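Local coordinates for DNA repair protein RAD14 (Saccharomyces cerevisiae, PDB 5A3D) that binds kinked, damaged DNA through this zinc-containing DNA-binding domain and is required for the incision step of nucleotide excision repair, at residues B[38-41]-B[42-46]; B[80-83]-B[84-87]. All coordinates share one frame; numbering follows the deposited sequence.

Contact 1 (B[38-41]-B[42-46]); sequences ALLT and KTECK. With nucleotides of chain D.
Thr41 closes the short strand 39-41 and, as N-cap, opens the helix that begins at Lys42, the chain swinging through 86° between the two axes, while Thr41 O takes the N-H of Cys45 at 2.9 Å in the first turn. Thr41 and Glu44 exchange bonds on top of that. Thr41 OG1, set between its own backbone N and carbonyl carbon (chi1 69°), accepts from Glu44 N at 3.0 Å; in return the Glu44 side chain crosses Thr41 at about a right angle and OE1 receives Thr41 N at 2.9 Å, almost straight at 169°, through its anti lone pair. With an alanine in place of Glu44, the N-H of Thr41 is likely to lose its carboxylate acceptor, and the end of the strand would be less firmly fixed to the helix start. Behind the cap, Cys45 SG packs on Leu40 CB at 3.8 Å, with Phe81 and Val86 closing over the cysteine from the neighbouring strand and helix. The DNA strand of chain D meets this same helix start. OP2 of DG3 is gripped twice by Thr43, from the backbone N at 2.8 Å and from the hydroxyl OG1 at 2.7 Å, while Lys42 N adds a weak bond to OP1. Lys42 runs out extended, and its NZ reaches OP2 of DA4 at 2.7 Å; Asn57 OD1 also accepts from this ammonium. The positive end of the helix dipole would probably favour the phosphate of DG3. This is a capping box at a helix N-terminus whose first turn also binds the phosphates of a DNA backbone.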
loop_
_atom_site.group_PDB
_atom_site.type_symbol
_atom_site.label_atom_id
_atom_site.label_comp_id
_atom_site.label_asym_id
_atom_site.label_seq_id
_atom_site.Cartn_x
_atom_site.Cartn_y
_atom_site.Cartn_z
ATOM N N ALA B 38 4.172 24.954 14.992
ATOM C CA ALA B 38 5.373 24.251 14.596
ATOM C C ALA B 38 5.087 23.338 13.415
ATOM O O ALA B 38 4.022 22.751 13.331
ATOM C CB ALA B 38 5.831 23.318 15.712
ATOM N N LEU B 39 6.096 23.096 12.620
ATOM C CA LEU B 39 5.928 22.184 11.472
ATOM C C LEU B 39 6.558 20.851 11.863
ATOM O O LEU B 39 7.573 20.797 12.571
ATOM C CB LEU B 39 6.492 22.751 10.239
ATOM C CG LEU B 39 5.989 24.114 9.762
ATOM C CD1 LEU B 39 6.665 24.486 8.441
ATOM C CD2 LEU B 39 4.452 24.131 9.630
ATOM N N LEU B 40 5.832 19.785 11.531
ATOM C CA LEU B 40 6.169 18.434 11.953
ATOM C C LEU B 40 6.358 17.637 10.683
ATOM O O LEU B 40 5.577 17.729 9.727
ATOM C CB LEU B 40 4.995 17.820 12.692
ATOM C CG LEU B 40 4.538 18.525 13.975
ATOM C CD1 LEU B 40 3.354 17.763 14.552
ATOM C CD2 LEU B 40 5.703 18.508 14.893
ATOM N N THR B 41 7.372 16.817 10.669
ATOM C CA THR B 41 7.516 15.908 9.551
ATOM C C THR B 41 6.440 14.856 9.585
ATOM O O THR B 41 5.782 14.569 10.579
ATOM C CB THR B 41 8.899 15.243 9.561
ATOM O OG1 THR B 41 8.928 14.354 10.677
ATOM C CG2 THR B 41 10.013 16.233 9.646
ATOM N N LYS B 42 6.319 14.176 8.459
ATOM C CA LYS B 42 5.494 13.039 8.349
ATOM C C LYS B 42 5.838 11.953 9.406
ATOM O O LYS B 42 4.958 11.509 10.107
ATOM C CB LYS B 42 5.483 12.514 6.947
ATOM C CG LYS B 42 4.273 11.547 6.756
ATOM C CD LYS B 42 4.328 10.952 5.442
ATOM C CE LYS B 42 3.010 10.344 5.109
ATOM N NZ LYS B 42 3.196 9.738 3.822
ATOM N N THR B 43 7.115 11.687 9.638
ATOM C CA THR B 43 7.524 10.702 10.606
ATOM C C THR B 43 7.127 11.148 12.031
ATOM O O THR B 43 6.666 10.294 12.791
ATOM C CB THR B 43 9.037 10.464 10.470
ATOM O OG1 THR B 43 9.213 9.944 9.128
ATOM C CG2 THR B 43 9.581 9.404 11.501
ATOM N N GLU B 44 7.287 12.434 12.315
ATOM C CA GLU B 44 6.926 13.020 13.637
ATOM C C GLU B 44 5.429 12.903 13.855
ATOM O O GLU B 44 5.051 12.637 15.003
ATOM C CB GLU B 44 7.325 14.509 13.801
ATOM C CG GLU B 44 8.808 14.700 13.905
ATOM C CD GLU B 44 9.237 16.202 14.008
ATOM O OE1 GLU B 44 9.052 16.942 13.081
ATOM O OE2 GLU B 44 9.767 16.597 15.047
ATOM N N CYS B 45 4.641 13.170 12.841
ATOM C CA CYS B 45 3.179 12.920 12.902
ATOM C C CYS B 45 2.843 11.472 13.248
ATOM O O CYS B 45 1.902 11.218 14.031
ATOM C CB CYS B 45 2.442 13.372 11.710
ATOM S SG CYS B 45 2.592 15.169 11.438
ATOM N N LYS B 46 3.574 10.512 12.697
ATOM C CA LYS B 46 3.272 9.108 13.030
ATOM C C LYS B 46 3.673 8.769 14.470
ATOM O O LYS B 46 2.871 8.222 15.238
ATOM C CB LYS B 46 3.938 8.170 12.062
ATOM C CG LYS B 46 3.456 8.332 10.621
ATOM C CD LYS B 46 4.425 7.599 9.652
ATOM C CE LYS B 46 3.609 6.825 8.634
ATOM N NZ LYS B 46 4.243 5.782 7.727
ATOM P P DG D 3 9.418 12.830 6.476
ATOM O OP1 DG D 3 8.479 13.862 5.937
ATOM O OP2 DG D 3 9.175 12.229 7.772
ATOM O "O5'" DG D 3 9.538 11.661 5.394
ATOM C "C5'" DG D 3 9.866 11.967 4.041
ATOM C "C4'" DG D 3 9.539 10.778 3.162
ATOM O "O4'" DG D 3 10.509 9.719 3.359
ATOM C "C3'" DG D 3 8.178 10.136 3.383
ATOM O "O3'" DG D 3 7.873 9.841 2.027
ATOM C "C2'" DG D 3 8.493 8.968 4.311
ATOM C "C1'" DG D 3 9.895 8.554 3.875
ATOM N N9 DG D 3 10.791 7.999 4.889
ATOM C C8 DG D 3 10.974 8.424 6.182
ATOM N N7 DG D 3 11.911 7.770 6.809
ATOM C C5 DG D 3 12.347 6.831 5.885
ATOM C C6 DG D 3 13.350 5.848 5.988
ATOM O O6 DG D 3 14.050 5.570 6.961
ATOM N N1 DG D 3 13.459 5.103 4.817
ATOM C C2 DG D 3 12.734 5.322 3.672
ATOM N N2 DG D 3 13.019 4.533 2.626
ATOM N N3 DG D 3 11.833 6.274 3.547
ATOM C C4 DG D 3 11.695 6.988 4.682
ATOM P P DA D 4 6.434 9.250 1.639
ATOM O OP1 DA D 4 5.986 9.921 0.427
ATOM O OP2 DA D 4 5.628 9.218 2.831
ATOM O "O5'" DA D 4 6.770 7.768 1.173
ATOM C "C5'" DA D 4 7.687 7.650 0.075
ATOM C "C4'" DA D 4 7.831 6.221 -0.387
ATOM O "O4'" DA D 4 8.674 5.506 0.536
ATOM C "C3'" DA D 4 6.540 5.413 -0.485
ATOM O "O3'" DA D 4 6.681 4.543 -1.608
ATOM C "C2'" DA D 4 6.489 4.698 0.856
ATOM C "C1'" DA D 4 7.957 4.437 1.144
ATOM N N9 DA D 4 8.353 4.428 2.543
ATOM C C8 DA D 4 7.930 5.282 3.529
ATOM N N7 DA D 4 8.547 5.118 4.671
ATOM C C5 DA D 4 9.466 4.114 4.410
ATOM C C6 DA D 4 10.410 3.473 5.219
ATOM N N6 DA D 4 10.602 3.781 6.500
ATOM N N1 DA D 4 11.135 2.472 4.671
ATOM C C2 DA D 4 10.926 2.157 3.384
ATOM N N3 DA D 4 10.084 2.707 2.511
ATOM C C4 DA D 4 9.378 3.697 3.095
#

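Contact 2 (B[80-83]-B[84-87]); sequences LFVR and CEVE. With nucleotides of chain D.
Val82 and Glu85 meet with their side chains crossing at about a right angle, the CG1 methyl of Val82 lying against Glu85 CG at 3.7 Å. That methyl stands between the backbone N and the carbonyl carbon of its own residue (chi1 70°), which brings it over the first turn of the helix, where Cys84 SG also touches it at 3.9 Å. The glutamate carries its carboxylate past the valine: OE1 accepts from a water at 2.7 Å, and the same water takes the N-H of Val82, bridging the last strand residue to the helix, while OE2 is held by His63 ND1. Phe81 and Val86 form the other apolar pair. Val86 CG2 presses on Phe81 CB at 3.5 Å, while the phenyl ring continues away from the helix to pack on Lys42 and Cys45. Arg83 starts away from the turn at CB, and its chain, bent at chi3, carries the guanidinium to Tyr49 OH, which NH1 hydrogen-bonds. Glu87 OE1 lies 5.2 Å from Arg83 NH1, too far for direct contact, but makes a weak hydrogen bond with the same Tyr49 OH, so the tyrosine hydroxyl links the two charged groups. Two nearly straight backbone bonds wind the turn itself, Val86 N to Val82 O at 3.1 Å and Glu87 N to Arg83 O at 2.9 Å. At the far end of the segment, Leu80 CD1 rests 3.8 Å from N1 of the DG1 base of chain D. The whole is a strand-to-helix junction with Val82 as N-cap, joining the central strand of the antiparallel sheet to helix 83-94.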
loop_
_atom_site.group_PDB
_atom_site.type_symbol
_atom_site.label_atom_id
_atom_site.label_comp_id
_atom_site.label_asym_id
_atom_site.label_seq_id
_atom_site.Cartn_x
_atom_site.Cartn_y
_atom_site.Cartn_z
ATOM N N LEU B 80 5.793 18.293 5.610
ATOM C CA LEU B 80 5.704 19.099 6.823
ATOM C C LEU B 80 4.209 19.458 7.017
ATOM O O LEU B 80 3.535 19.979 6.125
ATOM C CB LEU B 80 6.576 20.310 6.803
ATOM C CG LEU B 80 8.108 20.039 6.589
ATOM C CD1 LEU B 80 8.841 21.336 6.420
ATOM C CD2 LEU B 80 8.583 19.296 7.795
ATOM N N PHE B 81 3.776 19.207 8.197
ATOM C CA PHE B 81 2.347 19.378 8.641
ATOM C C PHE B 81 2.356 20.406 9.815
ATOM O O PHE B 81 3.338 20.430 10.577
ATOM C CB PHE B 81 1.753 18.078 9.104
ATOM C CG PHE B 81 1.691 17.052 8.042
ATOM C CD1 PHE B 81 2.822 16.305 7.750
ATOM C CD2 PHE B 81 0.521 16.827 7.314
ATOM C CE1 PHE B 81 2.762 15.282 6.799
ATOM C CE2 PHE B 81 0.513 15.826 6.312
ATOM C CZ PHE B 81 1.640 15.062 6.065
ATOM N N VAL B 82 1.282 21.183 9.921
ATOM C CA VAL B 82 1.203 22.218 11.014
ATOM C C VAL B 82 0.595 21.541 12.248
ATOM O O VAL B 82 -0.454 20.833 12.189
ATOM C CB VAL B 82 0.556 23.593 10.625
ATOM C CG1 VAL B 82 -0.930 23.542 10.363
ATOM C CG2 VAL B 82 0.898 24.662 11.668
ATOM N N ARG B 83 1.245 21.808 13.371
ATOM C CA ARG B 83 0.870 21.152 14.588
ATOM C C ARG B 83 -0.620 21.306 14.861
ATOM O O ARG B 83 -1.239 20.328 15.218
ATOM C CB ARG B 83 1.713 21.541 15.791
ATOM C CG ARG B 83 1.240 20.725 16.973
ATOM C CD ARG B 83 1.979 20.984 18.241
ATOM N NE ARG B 83 3.391 20.875 18.240
ATOM C CZ ARG B 83 4.030 19.730 18.390
ATOM N NH1 ARG B 83 3.322 18.597 18.478
ATOM N NH2 ARG B 83 5.365 19.716 18.445
ATOM N N CYS B 84 -1.183 22.507 14.704
ATOM C CA CYS B 84 -2.574 22.688 15.143
ATOM C C CYS B 84 -3.549 21.746 14.354
ATOM O O CYS B 84 -4.495 21.279 14.914
ATOM C CB CYS B 84 -2.989 24.157 15.068
ATOM S SG CYS B 84 -2.839 24.948 13.457
ATOM N N GLU B 85 -3.293 21.539 13.069
ATOM C CA GLU B 85 -4.112 20.588 12.236
ATOM C C GLU B 85 -3.984 19.136 12.664
ATOM O O GLU B 85 -4.964 18.394 12.897
ATOM C CB GLU B 85 -3.694 20.714 10.785
ATOM C CG GLU B 85 -4.258 21.928 10.141
ATOM C CD GLU B 85 -3.996 22.006 8.640
ATOM O OE1 GLU B 85 -3.567 21.010 8.002
ATOM O OE2 GLU B 85 -4.304 23.128 8.082
ATOM N N VAL B 86 -2.718 18.724 12.769
ATOM C CA VAL B 86 -2.313 17.392 13.229
ATOM C C VAL B 86 -2.967 17.044 14.594
ATOM O O VAL B 86 -3.536 15.970 14.764
ATOM C CB VAL B 86 -0.757 17.293 13.305
ATOM C CG1 VAL B 86 -0.368 15.904 13.764
ATOM C CG2 VAL B 86 -0.214 17.431 11.897
ATOM N N GLU B 87 -2.823 17.938 15.541
ATOM C CA GLU B 87 -3.307 17.712 16.869
ATOM C C GLU B 87 -4.833 17.647 16.894
ATOM O O GLU B 87 -5.421 16.828 17.575
ATOM C CB GLU B 87 -2.782 18.831 17.766
ATOM C CG GLU B 87 -3.172 18.678 19.172
ATOM C CD GLU B 87 -2.513 19.772 20.003
ATOM O OE1 GLU B 87 -1.352 19.497 20.447
ATOM O OE2 GLU B 87 -3.181 20.838 20.155
ATOM O "O5'" DG D 1 18.830 17.211 9.966
ATOM C "C5'" DG D 1 17.633 17.563 9.235
ATOM C "C4'" DG D 1 16.434 17.486 10.155
ATOM O "O4'" DG D 1 15.931 18.711 10.749
ATOM C "C3'" DG D 1 15.258 16.540 9.901
ATOM O "O3'" DG D 1 15.384 15.318 10.667
ATOM C "C2'" DG D 1 14.029 17.361 10.277
ATOM C "C1'" DG D 1 14.527 18.783 10.554
ATOM N N9 DG D 1 14.261 19.706 9.456
ATOM C C8 DG D 1 14.908 19.786 8.244
ATOM N N7 DG D 1 14.400 20.691 7.452
ATOM C C5 DG D 1 13.330 21.215 8.167
ATOM C C6 DG D 1 12.398 22.231 7.821
ATOM O O6 DG D 1 12.321 22.884 6.770
ATOM N N1 DG D 1 11.495 22.469 8.854
ATOM C C2 DG D 1 11.477 21.806 10.057
ATOM N N2 DG D 1 10.530 22.186 10.928
ATOM N N3 DG D 1 12.321 20.836 10.381
ATOM C C4 DG D 1 13.226 20.609 9.404
HETATM O O HOH W 1 -1.021 20.188 8.371
#

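In the fold
Contacts 1 and 2 are successive strand-to-helix junctions whose centres lie 8 Å apart, and their strands, 39-41 and 78-82, run antiparallel as neighbours in one sheet. Two probable backbone bonds join them, Leu40 N to Phe81 O at 2.7 Å and Ala38 O to Arg83 N at 2.9 Å. Their helices meet too, Cys45 SG packing on Val86 CG2 at 3.6 Å. Both reach the same DNA strand: contact 1 holds the phosphates of DG3 and DA4, whereas contact 2 offers Leu80 to the DG1 base. The zinc ion is more remote, about 14 Å from the side chain of Val82.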